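Local structure of Lin2634 protein (Listeria innocua, 3MZO) at the interface of chains A and B. The protein is an HD-domain phosphohydrolase of the YfbR-like family that binds calcium ions and probably hydrolyses phosphate esters of nucleotides. Residues are numbered along the deposited sequence; one frame, centred on the assembly and turned at random. Chains: chain A/B, Lin2634 protein.

The interface of chains A and B. Residues chain A 44, 48, 181, 186, 189; chain B 3-4, 110, 113.
A:Phe44 and A:Tyr181 of one subunit receive B:Phe113 and B:Ile4 of the other in an aromatic and aliphatic patch of a two-fold symmetric interface between HD-domain, YfbR-like chains. This pairing may or may not be the dimer formed in solution. Chain A supplies helices 31-51 and 177-191; chain B supplies the start of helix 4-13 and the 3-10 turn 111-113.

The rim of A:Phe44 points into the face of B:Phe113, with CE1 3.7 Å above the plane and over the ring centre. The two planes are inclined at 63°, an edge-to-face pair. A:Phe44 reaches this position with CG anti to its backbone N (chi1 171°), and the ring leans out from its helix toward the partner. It meets B:Ile4 tip to tip, and both branches of the isoleucine lie over the same face of the ring. The CG2 methyl sits 3.8 Å above the ring centroid in a CH-pi contact, while CG1 and CD1 lie above the CE1-CZ side of the rim, with CD1 3.5 Å from A:Phe44 CE1. A:Ile186 CD1 approaches the same B:Ile4 CG2 methyl at 4.0 Å.

A:Tyr181 and B:Phe113 run antiparallel, side by side, their rings almost perpendicular at 80°. The CE2-CZ side of B:Phe113 is turned toward one face of the tyrosine, offset toward its rim, and CE2 lies 3.6 Å from A:Tyr181 CZ. In return, A:Tyr181 CE1 comes to the edge of B:Phe113 in the plane of that ring. A:Val48 CG2 lies above and outside the CE1-CZ rim, on the face that A:Phe44 occupies, 4.0 Å from B:Phe113 CZ.

Polar linkage here runs through water 1. The phenolic OH of A:Tyr181 is 2.8 Å from this water, which accepts a nearly straight hydrogen bond (165° at H) from the backbone N of B:Ile4, the first residue of helix 4-13, 3.1 Å from water 1.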
loop_
_atom_site.group_PDB
_atom_site.type_symbol
_atom_site.label_atom_id
_atom_site.label_comp_id
_atom_site.label_asym_id
_atom_site.label_seq_id
_atom_site.Cartn_x
_atom_site.Cartn_y
_atom_site.Cartn_z
ATOM N N PHE A 44 -0.647 9.162 28.887
ATOM C CA PHE A 44 -1.864 9.759 29.423
ATOM C C PHE A 44 -2.246 9.151 30.793
ATOM O O PHE A 44 -2.511 9.862 31.750
ATOM C CB PHE A 44 -3.040 9.636 28.475
ATOM C CG PHE A 44 -4.353 10.043 29.100
ATOM C CD1 PHE A 44 -4.644 11.377 29.301
ATOM C CD2 PHE A 44 -5.259 9.097 29.543
ATOM C CE1 PHE A 44 -5.801 11.759 29.915
ATOM C CE2 PHE A 44 -6.440 9.491 30.165
ATOM C CZ PHE A 44 -6.704 10.838 30.342
ATOM N N VAL A 48 -2.943 10.716 34.729
ATOM C CA VAL A 48 -4.148 10.441 35.526
ATOM C C VAL A 48 -3.734 9.911 36.931
ATOM O O VAL A 48 -4.271 10.335 37.966
ATOM C CB VAL A 48 -5.069 9.403 34.822
ATOM C CG1 VAL A 48 -6.237 8.966 35.738
ATOM C CG2 VAL A 48 -5.617 9.955 33.499
ATOM N N TYR A 181 -11.252 6.538 35.223
ATOM C CA TYR A 181 -11.383 7.624 34.271
ATOM C C TYR A 181 -11.840 7.123 32.884
ATOM O O TYR A 181 -12.731 7.700 32.258
ATOM C CB TYR A 181 -10.054 8.399 34.148
ATOM C CG TYR A 181 -10.252 9.577 33.302
ATOM C CD1 TYR A 181 -10.798 10.735 33.826
ATOM C CD2 TYR A 181 -10.012 9.512 31.944
ATOM C CE1 TYR A 181 -11.062 11.822 33.014
ATOM C CE2 TYR A 181 -10.254 10.601 31.131
ATOM C CZ TYR A 181 -10.787 11.742 31.674
ATOM O OH TYR A 181 -11.055 12.805 30.874
ATOM N N ILE A 186 -14.173 8.186 28.866
ATOM C CA ILE A 186 -13.684 7.815 27.541
ATOM C C ILE A 186 -14.654 6.853 26.863
ATOM O O ILE A 186 -15.139 7.142 25.783
ATOM C CB ILE A 186 -12.278 7.221 27.637
ATOM C CG1 ILE A 186 -11.331 8.272 28.254
ATOM C CG2 ILE A 186 -11.745 6.834 26.235
ATOM C CD1 ILE A 186 -9.804 7.782 28.428
ATOM N N ASP A 189 -17.872 8.181 25.409
ATOM C CA ASP A 189 -17.680 8.939 24.166
ATOM C C ASP A 189 -17.605 7.978 22.990
ATOM O O ASP A 189 -18.177 8.245 21.939
ATOM C CB ASP A 189 -16.426 9.811 24.191
ATOM C CG ASP A 189 -16.618 11.094 25.020
ATOM O OD1 ASP A 189 -17.736 11.300 25.466
ATOM O OD2 ASP A 189 -15.659 11.835 25.274
ATOM N N GLY B 3 -12.716 15.706 24.271
ATOM C CA GLY B 3 -12.508 14.530 25.115
ATOM C C GLY B 3 -11.247 13.768 24.749
ATOM O O GLY B 3 -10.765 13.846 23.617
ATOM N N ILE B 4 -10.718 13.017 25.715
ATOM C CA ILE B 4 -9.558 12.190 25.513
ATOM C C ILE B 4 -9.825 11.097 24.467
ATOM O O ILE B 4 -8.913 10.695 23.746
ATOM C CB ILE B 4 -9.043 11.580 26.841
ATOM C CG1 ILE B 4 -8.676 12.704 27.837
ATOM C CG2 ILE B 4 -7.785 10.717 26.621
ATOM C CD1 ILE B 4 -7.493 13.556 27.383
ATOM N N PRO B 110 -10.020 18.077 27.264
ATOM C CA PRO B 110 -10.735 18.597 28.428
ATOM C C PRO B 110 -9.861 19.584 29.246
ATOM O O PRO B 110 -8.643 19.385 29.332
ATOM C CB PRO B 110 -11.014 17.324 29.237
ATOM C CG PRO B 110 -11.111 16.276 28.206
ATOM C CD PRO B 110 -9.985 16.602 27.297
ATOM N N PHE B 113 -6.987 18.419 31.490
ATOM C CA PHE B 113 -5.731 17.908 30.901
ATOM C C PHE B 113 -5.046 18.860 29.929
ATOM O O PHE B 113 -4.010 18.533 29.372
ATOM C CB PHE B 113 -5.993 16.545 30.221
ATOM C CG PHE B 113 -6.410 15.480 31.212
ATOM C CD1 PHE B 113 -5.481 14.964 32.125
ATOM C CD2 PHE B 113 -7.728 15.070 31.297
ATOM C CE1 PHE B 113 -5.862 14.031 33.071
ATOM C CE2 PHE B 113 -8.112 14.112 32.227
ATOM C CZ PHE B 113 -7.179 13.600 33.123
HETATM O O HOH W 1 -12.284 12.608 28.331
#